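Local coordinates for PA0833-PD protein (Pseudomonas aeruginosa PAO1, PDB 6JFW), which probably binds peptidoglycan through this periplasmic OmpA C-like domain, consistent with tethering the outer membrane to the cell wall, at residues T66-G71 with E134-P139; G77-N82 with M112-P117. One frame throughout, in Å; residues are numbered along the deposited sequence.

Overall arrangement
Contact 1 pairs two inner strands of the five-stranded mixed sheet, and contact 2 ties the start of helix 79-99 to the loop after edge strand 107-111. Their centres are about 19 Å apart; contact 1 lies about 7 Å and contact 2 about 16 Å from the centre of the chain. They meet where strand 65-72 ends: G71 O is 2.8 Å from M112 N, a probable hydrogen bond, and V70 CG1 packs on M112 CG at 3.4 Å. Both segments of contact 2 fall in the chain between the two strands of contact 1. Both contacts belong to the frame of a domain that probably carries the peptidoglycan-binding pocket of the OmpA C-like family.

Contact 1: residues T66-G71 with E134-P139; sequences TIEIVG and EVNLRP
I67 and L137 meet side by side on the buried side of an antiparallel strand pair, with I67 CG1 3.6 Å from L137 CD2. I67 CG2 lies anti to the backbone N, beside its carbonyl carbon, and touches V135 CG1 at 3.8 Å. I69 shares this apolar face and packs on A90, A94 and L97 of helix 79-99, so the face belongs to the helix-sheet core of the OmpA C-like fold. The strands run at 158° to each other, and T66-R138, E68-N136 and V70-E134 are the hydrogen-bonded pairs; the central one has E68 N to N136 O at 2.9 Å.

The opposite face is mixed, with V70 and E134 buried and E68 and N136 partly exposed. There N136 ND2 donates to E68 OE1 over 2.9 Å, meeting it from above the carboxylate plane; the bond is bent, 141° at the hydrogen. V70 CG2 lies 3.8 Å from the same ND2, while E134 turns its carboxylate to a salt bridge with R132. The looser, solvent side is the exposed T66/R138 end: T66 OG1 lies 3.6 Å from R138 CB, a light contact, and the R138 guanidinium heads away toward a weak, long ion pair with D26.

This chemistry implies that main-chain bonds and apolar packing hold the strands in register, with the bent amide-carboxylate bond as a side-chain supplement on the face of E68 and N136.

Contact 2: residues G77-N82 with M112-P117; sequences GSRQHN and MGPDQP
R79 reaches D115 because its CG is anti to the backbone N (chi1 170°) and its chain bends at chi3 (-76°), which sets NE. D115 answers with CG beside its own backbone N, anti to the carbonyl carbon. The two side chains cross at about a right angle, and the guanidinium grips the carboxylate end-on with two nitrogens: NH2 to OD1 at 3.1 Å and NH1 to OD2 at 3.2 Å. Both oxygens are met on their syn sides and lie close to the guanidinium plane, but the nitrogens stand somewhat out of the carboxylate plane, since the two groups are turned 40° against each other. A weak third bond joins NH1 to OD1. P114 CG sits over one face of the guanidinium, toward its rim, 4.2 Å from R79 NH2.

The acidic partner is presented by a type II' beta turn from M112 to D115, closed by D115 N to M112 O. G113 takes the positive phi of this turn, a backbone conformation that favours glycine. In the OmpA C-like fold the turn directly follows strand 107-111, while R79 opens helix 79-99. S78 is the N-cap of that helix, its OG accepting a weak bond from H81 N at 3.4 Å.

Further along the helix, N82 lies against the start of the turn, CB 4.1 Å from both G113 CA and P114 CD. Its ND2 is held by T76 O in the loop before the helix. S86 OG bridges the two segments, bonding to both N82 O and G113 N; thus the buried G113 amide has a partner from the next turn of the helix.

Contact 1: residues T66-G71 with E134-P139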
# COMPACT_ATOMS: atom_id res chain seq x y z
N THR A 66 9.72 -10.44 -1.21
CA THR A 66 10.08 -9.04 -1.02
C THR A 66 8.82 -8.21 -0.90
O THR A 66 7.76 -8.56 -1.43
CB THR A 66 10.92 -8.50 -2.18
OG1 THR A 66 10.16 -8.57 -3.40
CG2 THR A 66 12.20 -9.28 -2.33
N ILE A 67 8.95 -7.08 -0.21
CA ILE A 67 7.83 -6.18 0.05
C ILE A 67 8.16 -4.85 -0.61
O ILE A 67 9.15 -4.20 -0.25
CB ILE A 67 7.57 -6.02 1.55
CG1 ILE A 67 7.33 -7.40 2.17
CG2 ILE A 67 6.39 -5.10 1.79
CD1 ILE A 67 7.57 -7.47 3.65
N GLU A 68 7.35 -4.47 -1.60
CA GLU A 68 7.54 -3.23 -2.35
C GLU A 68 6.35 -2.32 -2.07
O GLU A 68 5.21 -2.67 -2.40
CB GLU A 68 7.65 -3.52 -3.85
CG GLU A 68 8.35 -2.42 -4.62
CD GLU A 68 7.78 -2.22 -6.02
OE1 GLU A 68 6.79 -2.90 -6.37
OE2 GLU A 68 8.32 -1.38 -6.76
N ILE A 69 6.61 -1.17 -1.47
CA ILE A 69 5.57 -0.22 -1.10
C ILE A 69 5.64 0.95 -2.08
O ILE A 69 6.68 1.60 -2.21
CB ILE A 69 5.72 0.26 0.35
CG1 ILE A 69 5.68 -0.95 1.29
CG2 ILE A 69 4.62 1.25 0.70
CD1 ILE A 69 6.24 -0.67 2.66
N VAL A 70 4.53 1.19 -2.78
CA VAL A 70 4.49 2.16 -3.87
C VAL A 70 3.34 3.12 -3.62
O VAL A 70 2.19 2.69 -3.45
CB VAL A 70 4.34 1.48 -5.23
CG1 VAL A 70 4.37 2.50 -6.33
CG2 VAL A 70 5.43 0.43 -5.44
N GLY A 71 3.64 4.42 -3.59
CA GLY A 71 2.63 5.45 -3.43
C GLY A 71 2.20 6.01 -4.77
O GLY A 71 2.99 6.10 -5.71
N GLU A 134 0.17 1.01 -2.69
CA GLU A 134 0.14 -0.39 -3.07
C GLU A 134 1.31 -1.12 -2.42
O GLU A 134 2.43 -0.61 -2.38
CB GLU A 134 0.20 -0.55 -4.60
CG GLU A 134 -1.03 -0.01 -5.30
CD GLU A 134 -1.03 -0.22 -6.80
OE1 GLU A 134 -0.08 -0.84 -7.32
OE2 GLU A 134 -2.00 0.21 -7.46
N VAL A 135 1.03 -2.31 -1.88
CA VAL A 135 2.04 -3.19 -1.32
C VAL A 135 2.12 -4.42 -2.20
O VAL A 135 1.18 -5.23 -2.24
CB VAL A 135 1.74 -3.57 0.13
CG1 VAL A 135 2.85 -4.46 0.68
CG2 VAL A 135 1.55 -2.34 0.99
N ASN A 136 3.23 -4.57 -2.92
CA ASN A 136 3.45 -5.72 -3.78
C ASN A 136 4.32 -6.74 -3.07
O ASN A 136 5.40 -6.39 -2.56
CB ASN A 136 4.09 -5.30 -5.10
CG ASN A 136 3.30 -4.22 -5.82
OD1 ASN A 136 2.15 -4.42 -6.19
ND2 ASN A 136 3.92 -3.06 -6.02
N LEU A 137 3.86 -7.98 -3.02
CA LEU A 137 4.60 -9.09 -2.43
C LEU A 137 5.03 -10.02 -3.57
O LEU A 137 4.19 -10.66 -4.20
CB LEU A 137 3.76 -9.84 -1.40
CG LEU A 137 3.17 -9.06 -0.23
CD1 LEU A 137 2.24 -9.94 0.60
CD2 LEU A 137 4.26 -8.47 0.65
N ARG A 138 6.33 -10.07 -3.82
CA ARG A 138 6.90 -10.87 -4.88
C ARG A 138 7.71 -12.02 -4.32
O ARG A 138 8.61 -11.79 -3.51
CB ARG A 138 7.79 -10.01 -5.73
CG ARG A 138 8.53 -10.83 -6.64
CD ARG A 138 9.08 -9.92 -7.59
NE ARG A 138 8.46 -10.25 -8.89
CZ ARG A 138 8.26 -9.40 -9.88
NH1 ARG A 138 8.60 -8.15 -9.68
NH2 ARG A 138 7.65 -9.66 -11.06
N PRO A 139 7.46 -13.27 -4.74
CA PRO A 139 8.23 -14.39 -4.18
C PRO A 139 9.70 -14.27 -4.55
O PRO A 139 10.06 -13.69 -5.58
CB PRO A 139 7.59 -15.62 -4.83
CG PRO A 139 6.32 -15.15 -5.46
CD PRO A 139 6.53 -13.71 -5.79

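Contact 2: residues G77-N82 with M112-P117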
# COMPACT_ATOMS: atom_id res chain seq x y z
N GLY A 77 -2.19 18.81 -10.34
CA GLY A 77 -0.97 19.42 -9.83
C GLY A 77 0.28 18.98 -10.57
O GLY A 77 0.25 18.23 -11.55
N SER A 78 1.40 19.45 -10.04
CA SER A 78 2.70 19.22 -10.67
C SER A 78 3.14 17.78 -10.50
O SER A 78 2.88 17.14 -9.48
CB SER A 78 3.75 20.16 -10.08
OG SER A 78 5.05 19.62 -10.24
N ARG A 79 3.83 17.27 -11.52
CA ARG A 79 4.36 15.91 -11.43
C ARG A 79 5.39 15.79 -10.32
O ARG A 79 5.36 14.85 -9.52
CB ARG A 79 4.96 15.49 -12.76
CG ARG A 79 5.73 14.21 -12.65
CD ARG A 79 6.18 13.78 -14.00
NE ARG A 79 5.02 13.24 -14.70
CZ ARG A 79 4.73 11.94 -14.82
NH1 ARG A 79 5.55 11.03 -14.30
NH2 ARG A 79 3.63 11.56 -15.47
N GLN A 80 6.33 16.75 -10.25
CA GLN A 80 7.31 16.76 -9.17
C GLN A 80 6.63 16.74 -7.81
O GLN A 80 7.02 15.98 -6.91
CB GLN A 80 8.22 17.98 -9.29
CG GLN A 80 8.76 18.48 -7.95
CD GLN A 80 9.66 19.69 -8.09
OE1 GLN A 80 9.42 20.74 -7.48
NE2 GLN A 80 10.72 19.56 -8.89
N HIS A 81 5.61 17.58 -7.63
CA HIS A 81 4.94 17.67 -6.33
C HIS A 81 4.19 16.38 -6.00
O HIS A 81 4.17 15.95 -4.84
CB HIS A 81 3.98 18.86 -6.32
CG HIS A 81 3.39 19.15 -4.98
ND1 HIS A 81 4.17 19.38 -3.86
CD2 HIS A 81 2.11 19.25 -4.57
CE1 HIS A 81 3.38 19.61 -2.83
NE2 HIS A 81 2.13 19.54 -3.23
N ASN A 82 3.58 15.75 -7.00
CA ASN A 82 2.85 14.51 -6.77
C ASN A 82 3.79 13.37 -6.41
O ASN A 82 3.48 12.55 -5.54
CB ASN A 82 2.02 14.14 -8.00
CG ASN A 82 0.76 14.96 -8.12
OD1 ASN A 82 0.21 15.41 -7.12
ND2 ASN A 82 0.29 15.15 -9.34
N MET A 112 5.25 7.13 -7.10
CA MET A 112 5.07 7.10 -8.54
C MET A 112 4.23 8.25 -9.05
O MET A 112 4.03 8.37 -10.26
CB MET A 112 4.44 5.77 -8.96
CG MET A 112 5.39 4.62 -8.78
SD MET A 112 5.99 4.01 -10.35
CE MET A 112 4.64 2.94 -10.80
N GLY A 113 3.74 9.11 -8.16
CA GLY A 113 2.88 10.20 -8.54
C GLY A 113 1.70 9.72 -9.35
O GLY A 113 1.03 8.74 -9.03
N PRO A 114 1.44 10.41 -10.47
CA PRO A 114 0.25 10.12 -11.27
C PRO A 114 0.39 8.96 -12.24
O PRO A 114 -0.55 8.70 -13.00
CB PRO A 114 0.02 11.44 -12.02
CG PRO A 114 1.34 12.18 -11.98
CD PRO A 114 2.29 11.44 -11.08
N ASP A 115 1.51 8.25 -12.25
CA ASP A 115 1.68 7.15 -13.19
C ASP A 115 0.83 5.95 -12.78
O ASP A 115 0.47 5.77 -11.62
CB ASP A 115 3.14 6.74 -13.30
CG ASP A 115 3.99 7.80 -13.98
OD1 ASP A 115 3.45 8.57 -14.80
OD2 ASP A 115 5.20 7.87 -13.68
N GLN A 116 0.52 5.12 -13.77
CA GLN A 116 -0.32 3.94 -13.60
C GLN A 116 -1.62 4.23 -12.84
O GLN A 116 -1.88 3.61 -11.81
CB GLN A 116 0.46 2.83 -12.92
CG GLN A 116 1.75 2.42 -13.60
CD GLN A 116 2.44 1.29 -12.87
OE1 GLN A 116 2.24 1.09 -11.67
NE2 GLN A 116 3.27 0.54 -13.59
N PRO A 117 -2.45 5.14 -13.33
CA PRO A 117 -3.76 5.32 -12.69
C PRO A 117 -4.58 4.04 -12.82
O PRO A 117 -4.51 3.34 -13.83
CB PRO A 117 -4.39 6.48 -13.47
CG PRO A 117 -3.64 6.56 -14.75
CD PRO A 117 -2.26 6.07 -14.46